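Probable dipeptidase (Pseudomonas aeruginosa, PDB 3B40) probably acts as a metal-dependent dipeptidase of the membrane dipeptidase family, hydrolysing dipeptides. Local coordinates at residues P229-I243 / S258-R272. The protein carries 11 engineered substitutions. Numbering follows the deposited sequence.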
ATOM      1  N   PRO A 229      -3.652  17.757   3.658  1.00 13.74           N
ATOM      2  CA  PRO A 229      -3.766  16.397   4.228  1.00 14.40           C
ATOM      3  C   PRO A 229      -2.815  15.386   3.607  1.00 13.84           C
ATOM      4  O   PRO A 229      -2.558  15.415   2.397  1.00 13.49           O
ATOM      5  CB  PRO A 229      -5.236  16.022   3.978  1.00 13.73           C
ATOM      6  CG  PRO A 229      -5.951  17.441   4.071  1.00 13.59           C
ATOM      7  CD  PRO A 229      -4.984  18.352   3.387  1.00 14.28           C
ATOM      8  N   ILE A 230      -2.251  14.540   4.465  1.00 13.69           N
ATOM      9  CA  ILE A 230      -1.407  13.449   4.011  1.00 14.12           C
ATOM     10  C   ILE A 230      -2.072  12.125   4.376  1.00 13.83           C
ATOM     11  O   ILE A 230      -2.963  12.079   5.248  1.00 13.71           O
ATOM     12  CB  ILE A 230       0.066  13.563   4.547  1.00 13.85           C
ATOM     13  CG1 ILE A 230       0.159  13.394   6.064  1.00 14.35           C
ATOM     14  CG2 ILE A 230       0.712  14.973   4.102  1.00 13.77           C
ATOM     15  CD1 ILE A 230       1.632  13.237   6.583  1.00 16.64           C
ATOM     16  N   VAL A 231      -1.648  11.064   3.709  1.00 12.38           N
ATOM     17  CA  VAL A 231      -2.293   9.775   3.846  1.00 13.11           C
ATOM     18  C   VAL A 231      -1.228   8.694   4.012  1.00 12.62           C
ATOM     19  O   VAL A 231      -0.104   8.830   3.525  1.00 13.40           O
ATOM     20  CB  VAL A 231      -3.224   9.527   2.581  1.00 13.45           C
ATOM     21  CG1 VAL A 231      -3.622   8.085   2.430  1.00 15.75           C
ATOM     22  CG2 VAL A 231      -4.500  10.482   2.658  1.00 12.10           C
ATOM     23  N   ALA A 232      -1.555   7.637   4.739  1.00 11.84           N
ATOM     24  CA  ALA A 232      -0.780   6.428   4.683  1.00 12.00           C
ATOM     25  C   ALA A 232      -1.680   5.404   3.955  1.00 11.89           C
ATOM     26  O   ALA A 232      -2.631   4.902   4.555  1.00 11.68           O
ATOM     27  CB  ALA A 232      -0.438   5.948   6.102  1.00 11.68           C
ATOM     28  N   SER A 233      -1.365   5.109   2.691  1.00 10.80           N
ATOM     29  CA  SER A 233      -2.261   4.349   1.823  1.00 11.48           C
ATOM     30  C   SER A 233      -2.319   2.839   2.183  1.00 11.78           C
ATOM     31  O   SER A 233      -3.282   2.157   1.837  1.00 11.18           O
ATOM     32  CB  SER A 233      -1.852   4.543   0.359  1.00 11.13           C
ATOM     33  OG  SER A 233      -0.618   3.873   0.124  1.00 11.48           O
ATOM     34  N   HIS A 234      -1.295   2.336   2.889  1.00 11.10           N
ATOM     35  CA  HIS A 234      -1.287   0.952   3.370  1.00 10.99           C
ATOM     36  C   HIS A 234      -0.303   0.816   4.512  1.00 11.63           C
ATOM     37  O   HIS A 234       0.902   0.553   4.266  1.00 12.34           O
ATOM     38  CB  HIS A 234      -0.967  -0.059   2.239  1.00 10.41           C
ATOM     39  CG  HIS A 234       0.310   0.213   1.478  1.00  9.88           C
ATOM     40  ND1 HIS A 234       0.656   1.460   1.007  1.00 11.48           N
ATOM     41  CD2 HIS A 234       1.287  -0.627   1.045  1.00 10.44           C
ATOM     42  CE1 HIS A 234       1.797   1.385   0.336  1.00 13.53           C
ATOM     43  NE2 HIS A 234       2.193   0.128   0.331  1.00 12.98           N
ATOM     44  N   SER A 235      -0.799   1.019   5.735  1.00 11.88           N
ATOM     45  CA  SER A 235       0.023   0.911   6.965  1.00 12.59           C
ATOM     46  C   SER A 235      -0.775   0.247   8.102  1.00 11.79           C
ATOM     47  O   SER A 235      -1.999   0.287   8.076  1.00 12.21           O
ATOM     48  CB  SER A 235       0.497   2.306   7.405  1.00 12.52           C
ATOM     49  OG  SER A 235       1.542   2.796   6.561  1.00 14.76           O
ATOM     50  N   ALA A 236      -0.097  -0.373   9.077  1.00 11.40           N
ATOM     51  CA  ALA A 236      -0.742  -0.928  10.292  1.00 12.13           C
ATOM     52  C   ALA A 236      -0.003  -0.375  11.543  1.00 13.24           C
ATOM     53  O   ALA A 236       1.109   0.184  11.386  1.00 13.90           O
ATOM     54  CB  ALA A 236      -0.712  -2.475  10.267  1.00 11.40           C
ATOM     55  N   PRO A 237      -0.620  -0.468  12.758  1.00 13.12           N
ATOM     56  CA  PRO A 237       0.042   0.016  13.999  1.00 13.23           C
ATOM     57  C   PRO A 237       1.172  -0.835  14.564  1.00 13.77           C
ATOM     58  O   PRO A 237       1.080  -2.089  14.609  1.00 12.59           O
ATOM     59  CB  PRO A 237      -1.112   0.069  15.049  1.00 13.29           C
ATOM     60  CG  PRO A 237      -2.420  -0.120  14.235  1.00 14.55           C
ATOM     61  CD  PRO A 237      -2.006  -0.918  13.016  1.00 13.50           C
ATOM     62  N   ARG A 238       2.183  -0.165  15.120  1.00 12.79           N
ATOM     63  CA  ARG A 238       3.227  -0.917  15.800  1.00 13.75           C
ATOM     64  C   ARG A 238       2.731  -1.648  17.050  1.00 14.00           C
ATOM     65  O   ARG A 238       3.339  -2.628  17.484  1.00 13.36           O
ATOM     66  CB  ARG A 238       4.375  -0.012  16.185  1.00 15.08           C
ATOM     67  CG  ARG A 238       5.138   0.483  15.013  1.00 16.96           C
ATOM     68  CD  ARG A 238       6.555   0.379  15.373  1.00 22.44           C
ATOM     69  NE  ARG A 238       7.297   1.499  14.870  1.00 25.62           N
ATOM     70  CZ  ARG A 238       8.582   1.694  15.144  1.00 27.33           C
ATOM     71  NH1 ARG A 238       9.204   2.743  14.636  1.00 25.73           N
ATOM     72  NH2 ARG A 238       9.239   0.833  15.914  1.00 26.19           N
ATOM     73  N   ALA A 239       1.638  -1.156  17.625  1.00 14.81           N
ATOM     74  CA  ALA A 239       1.034  -1.778  18.800  1.00 15.46           C
ATOM     75  C   ALA A 239       0.662  -3.236  18.520  1.00 15.25           C
ATOM     76  O   ALA A 239       0.639  -4.030  19.421  1.00 14.98           O
ATOM     77  CB  ALA A 239      -0.181  -1.019  19.229  1.00 14.73           C
ATOM     78  N   LEU A 240       0.367  -3.555  17.264  1.00 15.17           N
ATOM     79  CA  LEU A 240       0.148  -4.937  16.839  1.00 15.83           C
ATOM     80  C   LEU A 240       1.423  -5.719  16.535  1.00 15.28           C
ATOM     81  O   LEU A 240       1.600  -6.829  17.016  1.00 15.02           O
ATOM     82  CB  LEU A 240      -0.830  -5.012  15.660  1.00 15.41           C
ATOM     83  CG  LEU A 240      -2.278  -4.747  16.157  1.00 20.01           C
ATOM     84  CD1 LEU A 240      -2.582  -3.234  16.208  1.00 20.12           C
ATOM     85  CD2 LEU A 240      -3.316  -5.506  15.325  1.00 22.02           C
ATOM     86  N   VAL A 241       2.288  -5.155  15.709  1.00 15.28           N
ATOM     87  CA  VAL A 241       3.545  -5.800  15.346  1.00 15.16           C
ATOM     88  C   VAL A 241       4.545  -4.659  15.345  1.00 15.50           C
ATOM     89  O   VAL A 241       4.347  -3.596  14.701  1.00 14.20           O
ATOM     90  CB  VAL A 241       3.485  -6.499  13.971  1.00 14.62           C
ATOM     91  CG1 VAL A 241       4.869  -7.100  13.584  1.00 14.19           C
ATOM     92  CG2 VAL A 241       2.407  -7.602  13.963  1.00 16.45           C
ATOM     93  N   ASP A 242       5.585  -4.858  16.130  1.00 16.35           N
ATOM     94  CA  ASP A 242       6.551  -3.813  16.375  1.00 16.56           C
ATOM     95  C   ASP A 242       7.667  -3.926  15.338  1.00 16.61           C
ATOM     96  O   ASP A 242       8.720  -4.504  15.572  1.00 17.80           O
ATOM     97  CB  ASP A 242       7.035  -3.892  17.836  1.00 17.81           C
ATOM     98  CG  ASP A 242       7.833  -2.664  18.259  1.00 19.23           C
ATOM     99  OD1 ASP A 242       7.714  -1.587  17.629  1.00 20.77           O
ATOM    100  OD2 ASP A 242       8.619  -2.794  19.210  1.00 24.68           O
ATOM    101  N   ILE A 243       7.410  -3.362  14.162  1.00 15.71           N
ATOM    102  CA  ILE A 243       8.333  -3.384  13.054  1.00 13.89           C
ATOM    103  C   ILE A 243       8.376  -1.948  12.538  1.00 13.70           C
ATOM    104  O   ILE A 243       7.406  -1.206  12.702  1.00 14.70           O
ATOM    105  CB  ILE A 243       7.891  -4.393  11.926  1.00 13.74           C
ATOM    106  CG1 ILE A 243       6.436  -4.173  11.514  1.00 11.88           C
ATOM    107  CG2 ILE A 243       8.123  -5.851  12.354  1.00 13.95           C
ATOM    108  CD1 ILE A 243       5.990  -5.030  10.222  1.00 13.43           C
ATOM    109  N   SER A 258      -2.659  16.602  10.031  1.00 18.00           N
ATOM    110  CA  SER A 258      -2.740  17.185   8.682  1.00 16.94           C
ATOM    111  C   SER A 258      -4.166  17.155   8.154  1.00 17.09           C
ATOM    112  O   SER A 258      -4.439  17.764   7.120  1.00 16.52           O
ATOM    113  CB  SER A 258      -1.815  16.432   7.690  1.00 17.28           C
ATOM    114  OG  SER A 258      -2.368  15.179   7.277  1.00 15.57           O
ATOM    115  N   GLY A 259      -5.067  16.430   8.839  1.00 15.47           N
ATOM    116  CA  GLY A 259      -6.423  16.227   8.334  1.00 15.01           C
ATOM    117  C   GLY A 259      -6.543  14.952   7.524  1.00 14.60           C
ATOM    118  O   GLY A 259      -7.560  14.721   6.891  1.00 15.02           O
ATOM    119  N   GLY A 260      -5.514  14.102   7.587  1.00 14.04           N
ATOM    120  CA  GLY A 260      -5.391  12.988   6.674  1.00 13.75           C
ATOM    121  C   GLY A 260      -5.952  11.666   7.160  1.00 13.18           C
ATOM    122  O   GLY A 260      -6.773  11.635   8.089  1.00 13.05           O
ATOM    123  N   VAL A 261      -5.506  10.562   6.545  1.00 12.66           N
ATOM    124  CA  VAL A 261      -6.124   9.249   6.828  1.00 12.05           C
ATOM    125  C   VAL A 261      -5.097   8.138   6.867  1.00 12.09           C
ATOM    126  O   VAL A 261      -4.181   8.099   6.045  1.00 11.29           O
ATOM    127  CB  VAL A 261      -7.266   8.847   5.780  1.00 12.33           C
ATOM    128  CG1 VAL A 261      -7.967   7.590   6.228  1.00 11.07           C
ATOM    129  CG2 VAL A 261      -8.308   9.949   5.625  1.00 13.55           C
ATOM    130  N   ILE A 262      -5.277   7.215   7.813  1.00 12.60           N
ATOM    131  CA  ILE A 262      -4.448   6.009   7.917  1.00 12.79           C
ATOM    132  C   ILE A 262      -5.267   4.856   7.368  1.00 11.70           C
ATOM    133  O   ILE A 262      -6.265   4.452   7.954  1.00 11.78           O
ATOM    134  CB  ILE A 262      -4.010   5.744   9.374  1.00 12.70           C
ATOM    135  CG1 ILE A 262      -3.179   6.931   9.875  1.00 16.16           C
ATOM    136  CG2 ILE A 262      -3.159   4.470   9.473  1.00 12.85           C
ATOM    137  CD1 ILE A 262      -3.440   7.296  11.281  1.00 14.97           C
ATOM    138  N   GLN A 263      -4.876   4.371   6.199  1.00 12.23           N
ATOM    139  CA  GLN A 263      -5.643   3.304   5.551  1.00 13.01           C
ATOM    140  C   GLN A 263      -5.033   1.983   6.006  1.00 12.82           C
ATOM    141  O   GLN A 263      -3.994   1.565   5.500  1.00 13.51           O
ATOM    142  CB  GLN A 263      -5.627   3.473   4.024  1.00 12.07           C
ATOM    143  CG  GLN A 263      -6.225   4.816   3.542  1.00 13.51           C
ATOM    144  CD  GLN A 263      -7.732   4.765   3.248  1.00 13.86           C
ATOM    145  OE1 GLN A 263      -8.460   5.707   3.562  1.00 12.98           O
ATOM    146  NE2 GLN A 263      -8.190   3.678   2.639  1.00  6.54           N
ATOM    147  N   VAL A 264      -5.702   1.334   6.953  1.00 13.52           N
ATOM    148  CA  VAL A 264      -5.185   0.139   7.638  1.00 12.80           C
ATOM    149  C   VAL A 264      -5.148  -1.066   6.724  1.00 13.77           C
ATOM    150  O   VAL A 264      -6.175  -1.460   6.162  1.00 13.86           O
ATOM    151  CB  VAL A 264      -6.027  -0.209   8.901  1.00 13.47           C
ATOM    152  CG1 VAL A 264      -5.512  -1.498   9.566  1.00 12.23           C
ATOM    153  CG2 VAL A 264      -6.010   0.965   9.914  1.00 11.67           C
ATOM    154  N   VAL A 265      -3.979  -1.687   6.618  1.00 12.59           N
ATOM    155  CA  VAL A 265      -3.734  -2.646   5.566  1.00 12.87           C
ATOM    156  C   VAL A 265      -3.907  -4.103   6.031  1.00 13.46           C
ATOM    157  O   VAL A 265      -3.366  -4.500   7.063  1.00 13.51           O
ATOM    158  CB  VAL A 265      -2.319  -2.441   4.923  1.00 11.94           C
ATOM    159  CG1 VAL A 265      -1.205  -2.761   5.925  1.00 12.28           C
ATOM    160  CG2 VAL A 265      -2.156  -3.286   3.689  1.00 12.22           C
ATOM    161  N   GLY A 266      -4.609  -4.893   5.213  1.00 12.77           N
ATOM    162  CA  GLY A 266      -4.757  -6.340   5.445  1.00 13.73           C
ATOM    163  C   GLY A 266      -3.513  -7.128   5.042  1.00 14.63           C
ATOM    164  O   GLY A 266      -3.589  -8.042   4.202  1.00 14.89           O
ATOM    165  N   PHE A 267      -2.364  -6.754   5.604  1.00 14.07           N
ATOM    166  CA  PHE A 267      -1.118  -7.469   5.326  1.00 15.16           C
ATOM    167  C   PHE A 267      -0.787  -8.356   6.530  1.00 15.15           C
ATOM    168  O   PHE A 267      -0.472  -7.843   7.626  1.00 14.64           O
ATOM    169  CB  PHE A 267       0.044  -6.528   4.966  1.00 15.02           C
ATOM    170  CG  PHE A 267       1.197  -7.240   4.323  1.00 14.76           C
ATOM    171  CD1 PHE A 267       1.351  -7.241   2.939  1.00 16.66           C
ATOM    172  CD2 PHE A 267       2.106  -7.947   5.095  1.00 17.19           C
ATOM    173  CE1 PHE A 267       2.386  -7.928   2.342  1.00 16.18           C
ATOM    174  CE2 PHE A 267       3.161  -8.634   4.507  1.00 16.77           C
ATOM    175  CZ  PHE A 267       3.302  -8.626   3.123  1.00 16.83           C
ATOM    176  N   PRO A 268      -0.965  -9.680   6.367  1.00 15.48           N
ATOM    177  CA  PRO A 268      -0.987 -10.562   7.550  1.00 15.39           C
ATOM    178  C   PRO A 268       0.188 -10.371   8.530  1.00 15.74           C
ATOM    179  O   PRO A 268      -0.040 -10.195   9.736  1.00 15.52           O
ATOM    180  CB  PRO A 268      -1.027 -11.982   6.956  1.00 16.13           C
ATOM    181  CG  PRO A 268      -1.028 -11.852   5.512  1.00 14.39           C
ATOM    182  CD  PRO A 268      -1.252 -10.419   5.125  1.00 16.13           C
ATOM    183  N   ALA A 269       1.422 -10.371   8.031  1.00 15.04           N
ATOM    184  CA  ALA A 269       2.596 -10.240   8.919  1.00 16.10           C
ATOM    185  C   ALA A 269       2.769  -8.885   9.600  1.00 15.80           C
ATOM    186  O   ALA A 269       3.623  -8.752  10.493  1.00 16.02           O
ATOM    187  CB  ALA A 269       3.912 -10.620   8.177  1.00 15.03           C
ATOM    188  N   TYR A 270       1.999  -7.878   9.190  1.00 15.84           N
ATOM    189  CA  TYR A 270       2.067  -6.579   9.847  1.00 15.17           C
ATOM    190  C   TYR A 270       0.985  -6.523  10.932  1.00 15.41           C
ATOM    191  O   TYR A 270       0.905  -5.529  11.688  1.00 13.73           O
ATOM    192  CB  TYR A 270       1.820  -5.393   8.899  1.00 16.06           C
ATOM    193  CG  TYR A 270       2.675  -5.199   7.639  1.00 16.09           C
ATOM    194  CD1 TYR A 270       3.899  -5.846   7.448  1.00 14.99           C
ATOM    195  CD2 TYR A 270       2.229  -4.311   6.636  1.00 17.53           C
ATOM    196  CE1 TYR A 270       4.640  -5.646   6.252  1.00 15.87           C
ATOM    197  CE2 TYR A 270       2.967  -4.086   5.452  1.00 16.69           C
ATOM    198  CZ  TYR A 270       4.152  -4.768   5.269  1.00 17.21           C
ATOM    199  OH  TYR A 270       4.854  -4.531   4.113  1.00 17.25           O
ATOM    200  N   LEU A 271       0.166  -7.582  11.007  1.00 14.09           N
ATOM    201  CA  LEU A 271      -1.000  -7.625  11.896  1.00 14.71           C
ATOM    202  C   LEU A 271      -0.872  -8.653  13.011  1.00 15.46           C
ATOM    203  O   LEU A 271      -1.432  -8.477  14.088  1.00 16.25           O
ATOM    204  CB  LEU A 271      -2.283  -7.906  11.101  1.00 14.35           C
ATOM    205  CG  LEU A 271      -2.715  -6.868  10.065  1.00 12.48           C
ATOM    206  CD1 LEU A 271      -3.811  -7.469   9.152  1.00 12.72           C
ATOM    207  CD2 LEU A 271      -3.172  -5.561  10.726  1.00 14.44           C
ATOM    208  N   ARG A 272      -0.179  -9.748  12.720  1.00 15.70           N
ATOM    209  CA  ARG A 272       0.138 -10.768  13.713  1.00 16.54           C
ATOM    210  C   ARG A 272       1.653 -11.037  13.748  1.00 16.15           C
ATOM    211  O   ARG A 272       2.226 -11.342  12.701  1.00 16.19           O
ATOM    212  CB  ARG A 272      -0.584 -12.061  13.359  1.00 15.96           C
ATOM    213  CG  ARG A 272      -0.318 -13.184  14.343  1.00 19.50           C
ATOM    214  CD  ARG A 272      -0.884 -14.506  13.849  1.00 17.32           C
ATOM    215  NE  ARG A 272      -2.326 -14.552  13.988  1.00 21.16           N
ATOM    216  CZ  ARG A 272      -3.077 -15.565  13.574  1.00 22.32           C
ATOM    217  NH1 ARG A 272      -2.496 -16.603  12.999  1.00 22.90           N
ATOM    218  NH2 ARG A 272      -4.408 -15.533  13.718  1.00 23.24           N
TER
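Ile243 CD1 meets the Tyr270 ring obliquely, 3.6 Å from CD1 of Tyr270, and the two side chains cross at about a right angle. One face of that ring carries Phe267, whose CD2 sits over its centre. The ring of His234 has Ser233 OG as the partner of ND1, tilted 20° from the ring plane, while His234 CB packs on Val265 CG2.

The contact joins elements of a beta-alpha-beta unit of the TIM-barrel-like fold of the M19 peptidases, and Ile243 and Tyr270 follow its strands. Strands 230-235 and 261-265 run parallel, joined through helix 249-257. Ala232 N bonds to Val261 O at 3.0 Å, and Gln263 N to Ala232 O at 2.8 Å. A beta bulge then shifts the register, and Ser235 N takes Gln263 O. Val265 N reaches Ser235 O from above the carbonyl plane, 52° out of it. Ser233 OG also bonds to Asp210.

Beyond the strands, Ala236 CB lies against Leu271 CD2 at 4.0 Å. Val241 CG2, anti to its carbonyl carbon, presses on Tyr270 O at 3.4 Å. The same oxygen accepts a hydrogen bond from Asn246 ND2.

At the other end, helix 249-257 is followed by a Schellman motif at Gly259. Ser258 OG stands between its own N and carbonyl carbon (chi1 77°). There it bonds to Ile255 O and accepts Ile230 N at 2.9 Å.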